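Local atomic coordinates of Oxidored_FMN domain-containing protein (PDB entry 6L6J), a protein that probably oxidises the amine 6-hydroxypseudooxynicotine and carries FMN and a [4Fe-4S] cluster as its redox cofactors. Residues A[257-260]-A[265-268]; A[374-379]-A[664-669]; A[427-432]-A[511-516]. All blocks are in the same frame, centred on the assembly; numbering follows the deposited sequence.

Followed from the N terminus, the chain first builds the eight-stranded FMN barrel, where interaction 1 closes a very short loop: only four residues separate the strand segment 257-260 from segment 265-268, beside the flavin. The chain then passes the iron-sulfur cysteines and reaches 374-379, where interaction 2 opens; it closes 285 residues later at 664-669, tying the loop before strand 390-394 to the end of helix 653-666. Interaction 3 (427-432 with 511-516) opens and closes within that span and joins the Rossmann-like domain to the second alpha/beta domain. Interaction 1 precedes both in series. The three centres lie 32 to 34 Å apart, and none of the contacts touches another.

Interaction 1: A[257-260]-A[265-268]; sequences DVNV and WDSG. With FMN (flavin mononucleotide), chain B.
Asn-259 and Asp-266 meet at the C-terminal end of the sixth barrel strand, the end at which TIM-barrel flavoproteins hold their cofactor. The close-packed part is largely polar. Asn-259 ND2 reaches Asp-266 OD2 at 2.9 Å in a weak, bent bond (N-H...acceptor angle 120°), the amide standing almost perpendicular to the carboxylate, with 84° between the planes. The carboxylate gets there because CG of Asp-266 lies opposite the backbone N (chi1 -170°), which carries OD2 in between the strand and the ribityl chain. There FMN O3' donates to OD2 at 2.7 Å. His-173 also binds OD2 and Gln-278 binds OD1, so both oxygens of this buried group are engaged. Next along, Ser-267 OG pairs with FMN O4' at 2.7 Å.

Val-260 is buried too: its methyl CG2 lies against the backbone carbonyl of Trp-265, whose oxygen also accepts from Gln-277, and 3.9 Å from Trp-265 CB. Only the indole marks the looser side, swinging away from the strand into a partly exposed position, edge-to-face with His-569. Were Asp-266 an alanine, the O3' hydroxyl would probably lose its acceptor, and Asn-259 and His-173 the oxygen they share. The chemistry thus implies a carboxylate oxygen that accepts from O3' and His-173, and weakly from Asn-259, while Asp-266 and Ser-267 together hold two ribityl hydroxyls.

Interaction 2: A[374-379]-A[664-669]; sequences SGWHPE and GMRYGT
A Met-aromatic contact, with an arginine alongside and no hydrogen bond across it, joins Trp-376 to Met-665 and Arg-666 where the irregular segment 374-379, leading toward strand 390-394, meets the last turn of helix 653-666 close to the C terminus. The sulfur of Met-665 lies 5.0 Å from the centroid of the five-membered ring of Trp-376, 31° off the ring normal. Bends at its second and third torsions fold the methionine back so that it meets this ring obliquely, around CD1 and NE1: Met-665 CE comes to within 3.9 Å of Trp-376 CD1, while Met-665 CG approaches Trp-376 NE1 at 3.7 Å.

Arg-666 comes from the neighbouring helical position. Its guanidinium plane is turned 39° from that of the indole, and Arg-666 NH2 stands 3.1 Å from Trp-376 NE1. Both are donors, so this proximity is not a hydrogen bond. Ser-374 CB lies over one face of the same indole, whereas the serine hydroxyl is spent on Glu-370. Tyr-658, about two turns earlier in the helix, meets the tryptophan ring as well, the two planes at about 45°. From Arg-666 a type II turn leads to Thr-669, whose OG1 also donates to Arg-666 O.

The chemistry implies a join made by dispersion and shape, in which sulfur, methyl and indole fit together near the end of the chain.

Interaction 3: A[427-432]-A[511-516]; sequences LVRERR and DILDGR. With SO4 (sulfate ion), chain E.
The striking feature here is a salt bridge approached from above the carboxylate: Arg-429 NH1 reaches Asp-514 OD1 at 2.7 Å from a direction 51° out of the acid's plane. It links helix 426-430 of the Rossmann-like domain to the C-terminal end of helix 509-513 in the second alpha/beta domain. A Schellman motif finishes the latter helix: Gly-515 takes positive phi, its N bonds back to Ile-512 O, and Arg-516 N bonds to Asp-511 O.

Arg-429 also packs on Leu-513. A bend at chi3 (-53°) turns its guanidinium across the leucine, whose CB lies over one face, toward the rim, 3.5 Å from Arg-429 NH1, while the aliphatic part of the arginine runs past the Leu-513 carbonyl. Leu-513 CD2 in turn packs against Glu-430 CG at 3.9 Å, the two side chains lying side by side and pointing the same way. The carboxylate of Glu-430 looks elsewhere, to Tyr-532 and to Arg-426, a residue of the ADP site.

Charge spreads outward from the bridge. Arg-516 NH2 binds Asp-511 OD1 at 2.7 Å, and its NH1 holds Asp-514 OD2 weakly, so Asp-514 is shared between two arginines, one from each domain; Glu-510 takes NH2 of Arg-429. Such sharing would probably steady the acid's negative charge. Arg-432, whose guanidinium is carried away from segment 511-516, ties NH1 back to Val-428 O at 2.7 Å and salt-bridges Glu-422 through NH2, while its NE donates to O2 of a sulfate, probably from the crystallisation liquor, at 2.7 Å with an N-H...acceptor angle of 153°.

Interaction 1: A[257-260]-A[265-268]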
ATOM      1  N   ASP A 257       4.707  -5.544 -19.868  1.00 25.48           N
ATOM      2  CA  ASP A 257       4.597  -5.270 -18.405  1.00 26.76           C
ATOM      3  C   ASP A 257       3.838  -6.432 -17.741  1.00 26.68           C
ATOM      4  O   ASP A 257       2.610  -6.559 -18.008  1.00 28.11           O
ATOM      5  CB  ASP A 257       3.931  -3.914 -18.131  1.00 25.11           C
ATOM      6  CG  ASP A 257       3.982  -3.519 -16.663  1.00 25.20           C
ATOM      7  OD1 ASP A 257       4.162  -4.419 -15.801  1.00 25.67           O
ATOM      8  OD2 ASP A 257       3.868  -2.321 -16.390  1.00 26.71           O
ATOM      9  N   VAL A 258       4.519  -7.262 -16.932  1.00 25.08           N
ATOM     10  CA  VAL A 258       3.964  -8.591 -16.518  1.00 26.42           C
ATOM     11  C   VAL A 258       3.966  -8.746 -14.991  1.00 26.88           C
ATOM     12  O   VAL A 258       4.998  -8.467 -14.322  1.00 25.22           O
ATOM     13  CB  VAL A 258       4.640  -9.790 -17.224  1.00 26.28           C
ATOM     14  CG1 VAL A 258       4.294  -9.837 -18.708  1.00 26.24           C
ATOM     15  CG2 VAL A 258       6.145  -9.841 -16.995  1.00 24.75           C
ATOM     16  N   ASN A 259       2.831  -9.240 -14.487  1.00 29.03           N
ATOM     17  CA  ASN A 259       2.543  -9.418 -13.042  1.00 33.53           C
ATOM     18  C   ASN A 259       1.547 -10.577 -12.862  1.00 34.79           C
ATOM     19  O   ASN A 259       1.246 -11.262 -13.860  1.00 34.83           O
ATOM     20  CB  ASN A 259       2.071  -8.091 -12.436  1.00 33.09           C
ATOM     21  CG  ASN A 259       0.693  -7.670 -12.908  1.00 32.16           C
ATOM     22  OD1 ASN A 259       0.099  -8.314 -13.781  1.00 31.14           O
ATOM     23  ND2 ASN A 259       0.188  -6.577 -12.346  1.00 28.71           N
ATOM     24  N   VAL A 260       1.035 -10.774 -11.641  1.00 38.50           N
ATOM     25  CA  VAL A 260       0.090 -11.887 -11.306  1.00 38.78           C
ATOM     26  C   VAL A 260      -1.315 -11.303 -11.075  1.00 41.07           C
ATOM     27  O   VAL A 260      -1.446 -10.240 -10.414  1.00 35.44           O
ATOM     28  CB  VAL A 260       0.590 -12.698 -10.100  1.00 36.45           C
ATOM     29  CG1 VAL A 260       1.949 -13.313 -10.388  1.00 36.41           C
ATOM     30  CG2 VAL A 260       0.639 -11.870  -8.823  1.00 36.94           C
ATOM     31  N   TRP A 265      -2.601 -10.564  -4.649  1.00 30.31           N
ATOM     32  CA  TRP A 265      -1.419 -11.379  -5.039  1.00 31.70           C
ATOM     33  C   TRP A 265      -0.352 -10.530  -5.762  1.00 31.54           C
ATOM     34  O   TRP A 265       0.844 -10.900  -5.730  1.00 37.13           O
ATOM     35  CB  TRP A 265      -1.900 -12.554  -5.891  1.00 33.27           C
ATOM     36  CG  TRP A 265      -2.937 -13.400  -5.229  1.00 33.25           C
ATOM     37  CD1 TRP A 265      -4.295 -13.287  -5.342  1.00 33.45           C
ATOM     38  CD2 TRP A 265      -2.697 -14.513  -4.353  1.00 33.04           C
ATOM     39  NE1 TRP A 265      -4.921 -14.248  -4.591  1.00 34.57           N
ATOM     40  CE2 TRP A 265      -3.961 -15.023  -3.982  1.00 34.61           C
ATOM     41  CE3 TRP A 265      -1.548 -15.113  -3.839  1.00 33.55           C
ATOM     42  CZ2 TRP A 265      -4.096 -16.117  -3.129  1.00 35.06           C
ATOM     43  CZ3 TRP A 265      -1.686 -16.186  -2.988  1.00 37.67           C
ATOM     44  CH2 TRP A 265      -2.943 -16.691  -2.649  1.00 34.96           C
ATOM     45  N   ASP A 266      -0.751  -9.427  -6.389  1.00 31.46           N
ATOM     46  CA  ASP A 266       0.153  -8.489  -7.113  1.00 32.48           C
ATOM     47  C   ASP A 266       0.849  -7.545  -6.112  1.00 29.17           C
ATOM     48  O   ASP A 266       2.076  -7.470  -6.107  1.00 27.25           O
ATOM     49  CB  ASP A 266      -0.620  -7.707  -8.190  1.00 32.50           C
ATOM     50  CG  ASP A 266       0.282  -6.908  -9.137  1.00 31.25           C
ATOM     51  OD1 ASP A 266       1.401  -7.381  -9.402  1.00 27.20           O
ATOM     52  OD2 ASP A 266      -0.154  -5.830  -9.611  1.00 29.18           O
ATOM     53  N   SER A 267       0.079  -6.803  -5.330  1.00 28.38           N
ATOM     54  CA  SER A 267       0.598  -5.934  -4.247  1.00 29.87           C
ATOM     55  C   SER A 267       0.593  -6.736  -2.936  1.00 30.17           C
ATOM     56  O   SER A 267      -0.126  -6.338  -1.986  1.00 28.81           O
ATOM     57  CB  SER A 267      -0.219  -4.666  -4.159  1.00 31.51           C
ATOM     58  OG  SER A 267      -0.256  -4.010  -5.416  1.00 30.05           O
ATOM     59  N   GLY A 268       1.358  -7.831  -2.906  1.00 27.01           N
ATOM     60  CA  GLY A 268       1.481  -8.742  -1.763  1.00 25.73           C
ATOM     61  C   GLY A 268       2.027  -8.058  -0.518  1.00 24.51           C
ATOM     62  O   GLY A 268       3.170  -7.678  -0.521  1.00 20.90           O
TER
HETATM   63  N1  FMN B 701      -1.772  -1.670 -10.986  1.00 30.60           N
HETATM   64  C2  FMN B 701      -2.448  -1.312 -12.125  1.00 31.69           C
HETATM   65  O2  FMN B 701      -2.258  -1.991 -13.138  1.00 34.56           O
HETATM   66  N3  FMN B 701      -3.273  -0.261 -12.227  1.00 29.69           N
HETATM   67  C4  FMN B 701      -3.500   0.539 -11.172  1.00 28.54           C
HETATM   68  O4  FMN B 701      -4.261   1.501 -11.267  1.00 23.32           O
HETATM   69  C4A FMN B 701      -2.834   0.218  -9.879  1.00 29.52           C
HETATM   70  N5  FMN B 701      -3.026   0.981  -8.776  1.00 29.28           N
HETATM   71  C5A FMN B 701      -2.338   0.693  -7.648  1.00 30.51           C
HETATM   72  C6  FMN B 701      -2.472   1.518  -6.533  1.00 28.75           C
HETATM   73  C7  FMN B 701      -1.750   1.228  -5.393  1.00 27.65           C
HETATM   74  C7M FMN B 701      -1.955   2.077  -4.198  1.00 29.78           C
HETATM   75  C8  FMN B 701      -0.823   0.091  -5.352  1.00 28.42           C
HETATM   76  C8M FMN B 701      -0.058  -0.263  -4.111  1.00 33.08           C
HETATM   77  C9  FMN B 701      -0.675  -0.729  -6.439  1.00 27.87           C
HETATM   78  C9A FMN B 701      -1.386  -0.474  -7.604  1.00 28.46           C
HETATM   79  N10 FMN B 701      -1.213  -1.272  -8.743  1.00 28.02           N
HETATM   80  C10 FMN B 701      -1.921  -0.942  -9.873  1.00 27.22           C
HETATM   81  C1' FMN B 701      -0.283  -2.446  -8.775  1.00 29.24           C
HETATM   82  C2' FMN B 701       1.147  -1.990  -8.997  1.00 26.33           C
HETATM   83  O2' FMN B 701       1.211  -1.459 -10.309  1.00 25.77           O
HETATM   84  C3' FMN B 701       2.141  -3.105  -8.878  1.00 27.04           C
HETATM   85  O3' FMN B 701       1.905  -4.046  -9.925  1.00 29.14           O
HETATM   86  C4' FMN B 701       2.116  -3.829  -7.532  1.00 26.57           C
HETATM   87  O4' FMN B 701       2.015  -2.872  -6.451  1.00 27.59           O
HETATM   88  C5' FMN B 701       3.334  -4.727  -7.364  1.00 22.79           C
HETATM   89  O5' FMN B 701       4.493  -3.911  -7.394  1.00 24.04           O
HETATM   90  P   FMN B 701       5.158  -3.375  -6.018  1.00 25.80           P
HETATM   91  O1P FMN B 701       5.615  -4.608  -5.272  1.00 23.09           O
HETATM   92  O2P FMN B 701       6.265  -2.504  -6.523  1.00 26.19           O
HETATM   93  O3P FMN B 701       4.055  -2.611  -5.310  1.00 25.32           O

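Interaction 2: A[374-379]-A[664-669]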
ATOM      1  N   SER A 374      -0.255  19.765   1.332  1.00 29.81           N
ATOM      2  CA  SER A 374       0.484  20.250   2.519  1.00 30.03           C
ATOM      3  C   SER A 374       1.786  20.972   2.135  1.00 31.28           C
ATOM      4  O   SER A 374       2.368  21.601   3.035  1.00 34.96           O
ATOM      5  CB  SER A 374       0.733  19.097   3.457  1.00 30.00           C
ATOM      6  OG  SER A 374      -0.489  18.567   3.955  1.00 25.40           O
ATOM      7  N   GLY A 375       2.227  20.894   0.869  1.00 31.84           N
ATOM      8  CA  GLY A 375       3.567  21.342   0.416  1.00 30.04           C
ATOM      9  C   GLY A 375       4.733  20.519   0.981  1.00 30.25           C
ATOM     10  O   GLY A 375       5.822  21.087   1.136  1.00 28.63           O
ATOM     11  N   TRP A 376       4.536  19.222   1.268  1.00 31.15           N
ATOM     12  CA  TRP A 376       5.573  18.307   1.828  1.00 29.76           C
ATOM     13  C   TRP A 376       6.360  17.645   0.701  1.00 31.64           C
ATOM     14  O   TRP A 376       5.739  17.017  -0.181  1.00 30.26           O
ATOM     15  CB  TRP A 376       4.960  17.233   2.724  1.00 29.52           C
ATOM     16  CG  TRP A 376       4.381  17.774   3.993  1.00 31.26           C
ATOM     17  CD1 TRP A 376       4.458  19.054   4.453  1.00 32.52           C
ATOM     18  CD2 TRP A 376       3.656  17.039   4.992  1.00 31.98           C
ATOM     19  NE1 TRP A 376       3.815  19.168   5.654  1.00 32.56           N
ATOM     20  CE2 TRP A 376       3.308  17.953   6.009  1.00 32.21           C
ATOM     21  CE3 TRP A 376       3.247  15.708   5.117  1.00 30.98           C
ATOM     22  CZ2 TRP A 376       2.608  17.569   7.153  1.00 32.11           C
ATOM     23  CZ3 TRP A 376       2.530  15.335   6.231  1.00 31.12           C
ATOM     24  CH2 TRP A 376       2.232  16.250   7.241  1.00 31.33           C
ATOM     25  N   HIS A 377       7.684  17.753   0.766  1.00 33.67           N
ATOM     26  CA  HIS A 377       8.615  17.097  -0.183  1.00 36.80           C
ATOM     27  C   HIS A 377       9.177  15.829   0.462  1.00 31.50           C
ATOM     28  O   HIS A 377       9.306  15.728   1.678  1.00 28.95           O
ATOM     29  CB  HIS A 377       9.665  18.110  -0.677  1.00 41.88           C
ATOM     30  CG  HIS A 377       9.032  19.287  -1.352  1.00 49.42           C
ATOM     31  ND1 HIS A 377       8.086  19.142  -2.379  1.00 53.91           N
ATOM     32  CD2 HIS A 377       9.166  20.619  -1.148  1.00 50.46           C
ATOM     33  CE1 HIS A 377       7.690  20.336  -2.781  1.00 51.76           C
ATOM     34  NE2 HIS A 377       8.343  21.257  -2.045  1.00 52.96           N
ATOM     35  N   PRO A 378       9.477  14.796  -0.350  1.00 31.18           N
ATOM     36  CA  PRO A 378      10.149  13.593   0.142  1.00 30.78           C
ATOM     37  C   PRO A 378      11.502  13.773   0.845  1.00 28.11           C
ATOM     38  O   PRO A 378      11.712  13.062   1.792  1.00 28.56           O
ATOM     39  CB  PRO A 378      10.340  12.720  -1.108  1.00 29.35           C
ATOM     40  CG  PRO A 378      10.009  13.603  -2.289  1.00 29.11           C
ATOM     41  CD  PRO A 378       9.102  14.692  -1.769  1.00 29.44           C
ATOM     42  N   GLU A 379      12.371  14.647   0.348  1.00 30.30           N
ATOM     43  CA  GLU A 379      13.739  14.867   0.902  1.00 33.20           C
ATOM     44  C   GLU A 379      13.898  16.291   1.449  1.00 36.48           C
ATOM     45  O   GLU A 379      14.403  16.414   2.577  1.00 39.41           O
ATOM     46  CB  GLU A 379      14.804  14.605  -0.151  1.00 33.24           C
ATOM     47  CG  GLU A 379      14.705  13.220  -0.774  1.00 36.09           C
ATOM     48  CD  GLU A 379      14.861  12.031   0.170  1.00 34.89           C
ATOM     49  OE1 GLU A 379      15.421  12.173   1.272  1.00 34.85           O
ATOM     50  OE2 GLU A 379      14.432  10.954  -0.214  1.00 35.74           O
ATOM     51  N   GLY A 664       7.123  18.435  12.832  1.00 32.42           N
ATOM     52  CA  GLY A 664       8.450  18.791  12.287  1.00 35.23           C
ATOM     53  C   GLY A 664       8.414  19.964  11.302  1.00 33.71           C
ATOM     54  O   GLY A 664       9.370  20.757  11.282  1.00 29.97           O
ATOM     55  N   MET A 665       7.362  20.062  10.490  1.00 35.49           N
ATOM     56  CA  MET A 665       7.237  21.105   9.434  1.00 36.54           C
ATOM     57  C   MET A 665       6.584  22.374  10.012  1.00 37.47           C
ATOM     58  O   MET A 665       6.940  23.457   9.553  1.00 39.25           O
ATOM     59  CB  MET A 665       6.403  20.592   8.255  1.00 34.18           C
ATOM     60  CG  MET A 665       6.973  19.365   7.591  1.00 35.17           C
ATOM     61  SD  MET A 665       8.456  19.677   6.585  1.00 35.83           S
ATOM     62  CE  MET A 665       7.783  20.784   5.344  1.00 32.17           C
ATOM     63  N   ARG A 666       5.654  22.238  10.961  1.00 40.12           N
ATOM     64  CA  ARG A 666       4.846  23.370  11.483  1.00 47.95           C
ATOM     65  C   ARG A 666       5.658  24.176  12.505  1.00 46.01           C
ATOM     66  O   ARG A 666       5.335  25.358  12.670  1.00 42.15           O
ATOM     67  CB  ARG A 666       3.514  22.911  12.098  1.00 52.19           C
ATOM     68  CG  ARG A 666       2.590  22.183  11.132  1.00 60.86           C
ATOM     69  CD  ARG A 666       2.129  22.967   9.913  1.00 66.30           C
ATOM     70  NE  ARG A 666       1.625  22.085   8.845  1.00 74.88           N
ATOM     71  CZ  ARG A 666       2.228  21.830   7.662  1.00 70.87           C
ATOM     72  NH1 ARG A 666       3.380  22.394   7.323  1.00 65.18           N
ATOM     73  NH2 ARG A 666       1.638  21.023   6.796  1.00 68.76           N
ATOM     74  N   TYR A 667       6.662  23.591  13.167  1.00 48.72           N
ATOM     75  CA  TYR A 667       7.381  24.285  14.270  1.00 51.74           C
ATOM     76  C   TYR A 667       8.024  25.568  13.746  1.00 54.75           C
ATOM     77  O   TYR A 667       8.728  25.477  12.722  1.00 55.82           O
ATOM     78  CB  TYR A 667       8.486  23.451  14.909  1.00 52.77           C
ATOM     79  CG  TYR A 667       9.227  24.189  16.000  1.00 53.39           C
ATOM     80  CD1 TYR A 667       8.558  24.651  17.125  1.00 50.87           C
ATOM     81  CD2 TYR A 667      10.588  24.450  15.908  1.00 51.06           C
ATOM     82  CE1 TYR A 667       9.218  25.340  18.129  1.00 51.46           C
ATOM     83  CE2 TYR A 667      11.267  25.127  16.911  1.00 49.10           C
ATOM     84  CZ  TYR A 667      10.579  25.568  18.030  1.00 51.32           C
ATOM     85  OH  TYR A 667      11.203  26.242  19.042  1.00 52.25           O
ATOM     86  N   GLY A 668       7.762  26.696  14.424  1.00 55.87           N
ATOM     87  CA  GLY A 668       8.446  27.989  14.222  1.00 57.55           C
ATOM     88  C   GLY A 668       7.786  28.860  13.168  1.00 63.05           C
ATOM     89  O   GLY A 668       8.482  29.790  12.692  1.00 61.29           O
ATOM     90  N   THR A 669       6.509  28.602  12.832  1.00 64.01           N
ATOM     91  CA  THR A 669       5.722  29.362  11.812  1.00 65.29           C
ATOM     92  C   THR A 669       4.494  30.029  12.458  1.00 65.38           C
ATOM     93  O   THR A 669       4.267  29.981  13.672  1.00 68.71           O
ATOM     94  CB  THR A 669       5.298  28.469  10.633  1.00 64.53           C
ATOM     95  OG1 THR A 669       4.153  27.700  11.026  1.00 58.86           O
ATOM     96  CG2 THR A 669       6.409  27.564  10.140  1.00 59.89           C
TER

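Interaction 3: A[427-432]-A[511-516]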
ATOM      1  N   LEU A 427       6.780  -0.492  18.203  1.00 28.78           N
ATOM      2  CA  LEU A 427       7.397  -1.367  17.163  1.00 31.59           C
ATOM      3  C   LEU A 427       8.518  -2.249  17.721  1.00 32.52           C
ATOM      4  O   LEU A 427       8.795  -3.264  17.066  1.00 34.07           O
ATOM      5  CB  LEU A 427       7.903  -0.530  15.993  1.00 31.26           C
ATOM      6  CG  LEU A 427       6.803  -0.002  15.071  1.00 31.35           C
ATOM      7  CD1 LEU A 427       7.413   0.878  13.981  1.00 30.78           C
ATOM      8  CD2 LEU A 427       6.000  -1.155  14.478  1.00 27.84           C
ATOM      9  N   VAL A 428       9.121  -1.918  18.869  1.00 32.79           N
ATOM     10  CA  VAL A 428      10.111  -2.829  19.526  1.00 31.46           C
ATOM     11  C   VAL A 428       9.474  -4.209  19.626  1.00 30.21           C
ATOM     12  O   VAL A 428      10.066  -5.134  19.098  1.00 30.66           O
ATOM     13  CB  VAL A 428      10.585  -2.341  20.910  1.00 32.84           C
ATOM     14  CG1 VAL A 428      11.126  -3.479  21.752  1.00 31.61           C
ATOM     15  CG2 VAL A 428      11.631  -1.233  20.798  1.00 35.21           C
ATOM     16  N   ARG A 429       8.292  -4.321  20.252  1.00 33.25           N
ATOM     17  CA  ARG A 429       7.610  -5.623  20.530  1.00 30.12           C
ATOM     18  C   ARG A 429       6.753  -6.066  19.339  1.00 30.32           C
ATOM     19  O   ARG A 429       6.709  -7.264  19.078  1.00 33.19           O
ATOM     20  CB  ARG A 429       6.745  -5.527  21.780  1.00 30.53           C
ATOM     21  CG  ARG A 429       7.542  -5.458  23.072  1.00 32.65           C
ATOM     22  CD  ARG A 429       6.653  -5.267  24.281  1.00 31.02           C
ATOM     23  NE  ARG A 429       5.767  -4.118  24.121  1.00 30.88           N
ATOM     24  CZ  ARG A 429       4.606  -3.955  24.763  1.00 33.12           C
ATOM     25  NH1 ARG A 429       4.167  -4.880  25.612  1.00 35.01           N
ATOM     26  NH2 ARG A 429       3.867  -2.884  24.534  1.00 30.99           N
ATOM     27  N   GLU A 430       6.112  -5.141  18.627  1.00 33.16           N
ATOM     28  CA  GLU A 430       5.255  -5.476  17.447  1.00 35.74           C
ATOM     29  C   GLU A 430       6.094  -6.160  16.359  1.00 32.97           C
ATOM     30  O   GLU A 430       5.586  -7.146  15.777  1.00 31.98           O
ATOM     31  CB  GLU A 430       4.563  -4.245  16.841  1.00 34.74           C
ATOM     32  CG  GLU A 430       3.297  -3.835  17.553  1.00 35.03           C
ATOM     33  CD  GLU A 430       2.389  -2.898  16.766  1.00 37.07           C
ATOM     34  OE1 GLU A 430       2.107  -3.189  15.592  1.00 39.15           O
ATOM     35  OE2 GLU A 430       1.973  -1.872  17.322  1.00 34.51           O
ATOM     36  N   ARG A 431       7.299  -5.647  16.073  1.00 31.81           N
ATOM     37  CA  ARG A 431       8.165  -6.153  14.956  1.00 32.96           C
ATOM     38  C   ARG A 431       8.592  -7.597  15.228  1.00 33.36           C
ATOM     39  O   ARG A 431       8.940  -8.271  14.251  1.00 34.26           O
ATOM     40  CB  ARG A 431       9.419  -5.300  14.730  1.00 30.99           C
ATOM     41  CG  ARG A 431      10.513  -5.487  15.772  1.00 30.14           C
ATOM     42  CD  ARG A 431      11.608  -4.455  15.644  1.00 30.05           C
ATOM     43  NE  ARG A 431      12.335  -4.587  14.377  1.00 31.74           N
ATOM     44  CZ  ARG A 431      13.238  -3.719  13.911  1.00 29.46           C
ATOM     45  NH1 ARG A 431      13.539  -2.620  14.588  1.00 28.38           N
ATOM     46  NH2 ARG A 431      13.816  -3.942  12.749  1.00 27.95           N
ATOM     47  N   ARG A 432       8.541  -8.042  16.494  1.00 34.53           N
ATOM     48  CA  ARG A 432       8.887  -9.425  16.938  1.00 34.57           C
ATOM     49  C   ARG A 432       7.676 -10.370  16.922  1.00 33.26           C
ATOM     50  O   ARG A 432       7.883 -11.569  17.175  1.00 30.74           O
ATOM     51  CB  ARG A 432       9.487  -9.380  18.347  1.00 36.63           C
ATOM     52  CG  ARG A 432      10.929  -8.884  18.388  1.00 37.83           C
ATOM     53  CD  ARG A 432      11.244  -8.333  19.751  1.00 38.00           C
ATOM     54  NE  ARG A 432      12.657  -8.080  19.938  1.00 40.90           N
ATOM     55  CZ  ARG A 432      13.298  -6.942  19.656  1.00 43.21           C
ATOM     56  NH1 ARG A 432      12.668  -5.913  19.109  1.00 45.00           N
ATOM     57  NH2 ARG A 432      14.598  -6.841  19.908  1.00 42.07           N
ATOM     58  N   ASP A 511       0.228  -8.449  27.044  1.00 39.26           N
ATOM     59  CA  ASP A 511       0.783  -9.744  27.531  1.00 38.38           C
ATOM     60  C   ASP A 511       1.447 -10.500  26.379  1.00 37.51           C
ATOM     61  O   ASP A 511       2.532 -11.072  26.594  1.00 43.05           O
ATOM     62  CB  ASP A 511      -0.301 -10.602  28.193  1.00 39.36           C
ATOM     63  CG  ASP A 511      -0.950  -9.934  29.397  1.00 40.07           C
ATOM     64  OD1 ASP A 511      -0.206  -9.559  30.323  1.00 38.61           O
ATOM     65  OD2 ASP A 511      -2.186  -9.759  29.382  1.00 40.47           O
ATOM     66  N   ILE A 512       0.830 -10.513  25.202  1.00 35.27           N
ATOM     67  CA  ILE A 512       1.350 -11.293  24.038  1.00 37.89           C
ATOM     68  C   ILE A 512       2.576 -10.589  23.467  1.00 35.58           C
ATOM     69  O   ILE A 512       3.508 -11.289  23.058  1.00 40.14           O
ATOM     70  CB  ILE A 512       0.277 -11.512  22.957  1.00 39.12           C
ATOM     71  CG1 ILE A 512      -1.041 -11.995  23.565  1.00 40.40           C
ATOM     72  CG2 ILE A 512       0.792 -12.463  21.886  1.00 39.46           C
ATOM     73  CD1 ILE A 512      -0.897 -13.099  24.596  1.00 41.32           C
ATOM     74  N   LEU A 513       2.554  -9.259  23.444  1.00 36.19           N
ATOM     75  CA  LEU A 513       3.709  -8.407  23.046  1.00 36.69           C
ATOM     76  C   LEU A 513       4.880  -8.642  24.019  1.00 33.33           C
ATOM     77  O   LEU A 513       6.030  -8.590  23.568  1.00 31.21           O
ATOM     78  CB  LEU A 513       3.248  -6.937  22.989  1.00 37.15           C
ATOM     79  CG  LEU A 513       2.395  -6.557  21.768  1.00 35.00           C
ATOM     80  CD1 LEU A 513       1.516  -5.355  22.043  1.00 35.47           C
ATOM     81  CD2 LEU A 513       3.264  -6.279  20.559  1.00 36.49           C
ATOM     82  N   ASP A 514       4.600  -8.941  25.292  1.00 34.86           N
ATOM     83  CA  ASP A 514       5.636  -9.189  26.336  1.00 36.27           C
ATOM     84  C   ASP A 514       6.055 -10.666  26.389  1.00 38.22           C
ATOM     85  O   ASP A 514       6.932 -10.974  27.203  1.00 38.23           O
ATOM     86  CB  ASP A 514       5.154  -8.776  27.722  1.00 35.38           C
ATOM     87  CG  ASP A 514       5.048  -7.283  27.891  1.00 36.26           C
ATOM     88  OD1 ASP A 514       5.693  -6.561  27.107  1.00 37.86           O
ATOM     89  OD2 ASP A 514       4.296  -6.862  28.788  1.00 39.44           O
ATOM     90  N   GLY A 515       5.455 -11.528  25.563  1.00 39.30           N
ATOM     91  CA  GLY A 515       5.767 -12.966  25.481  1.00 41.09           C
ATOM     92  C   GLY A 515       5.286 -13.733  26.705  1.00 41.42           C
ATOM     93  O   GLY A 515       5.948 -14.717  27.050  1.00 40.85           O
ATOM     94  N   ARG A 516       4.191 -13.292  27.330  1.00 41.58           N
ATOM     95  CA  ARG A 516       3.568 -13.932  28.518  1.00 44.19           C
ATOM     96  C   ARG A 516       2.325 -14.698  28.051  1.00 44.28           C
ATOM     97  O   ARG A 516       1.213 -14.150  28.130  1.00 42.96           O
ATOM     98  CB  ARG A 516       3.239 -12.883  29.585  1.00 47.60           C
ATOM     99  CG  ARG A 516       4.452 -12.369  30.352  1.00 53.69           C
ATOM    100  CD  ARG A 516       4.063 -11.731  31.680  1.00 56.23           C
ATOM    101  NE  ARG A 516       3.029 -10.720  31.468  1.00 59.33           N
ATOM    102  CZ  ARG A 516       3.246  -9.441  31.167  1.00 59.28           C
ATOM    103  NH1 ARG A 516       4.482  -8.974  31.057  1.00 61.61           N
ATOM    104  NH2 ARG A 516       2.218  -8.630  30.978  1.00 56.46           N
TER
HETATM  105  S   SO4 E 704      15.306 -10.678  21.407  0.50 61.84           S
HETATM  106  O1  SO4 E 704      16.574 -10.363  20.741  1.00120.49           O
HETATM  107  O2  SO4 E 704      14.428  -9.502  21.422  1.00143.65           O
HETATM  108  O3  SO4 E 704      14.646 -11.759  20.680  1.00 92.03           O
HETATM  109  O4  SO4 E 704      15.574 -11.100  22.780  1.00 78.76           O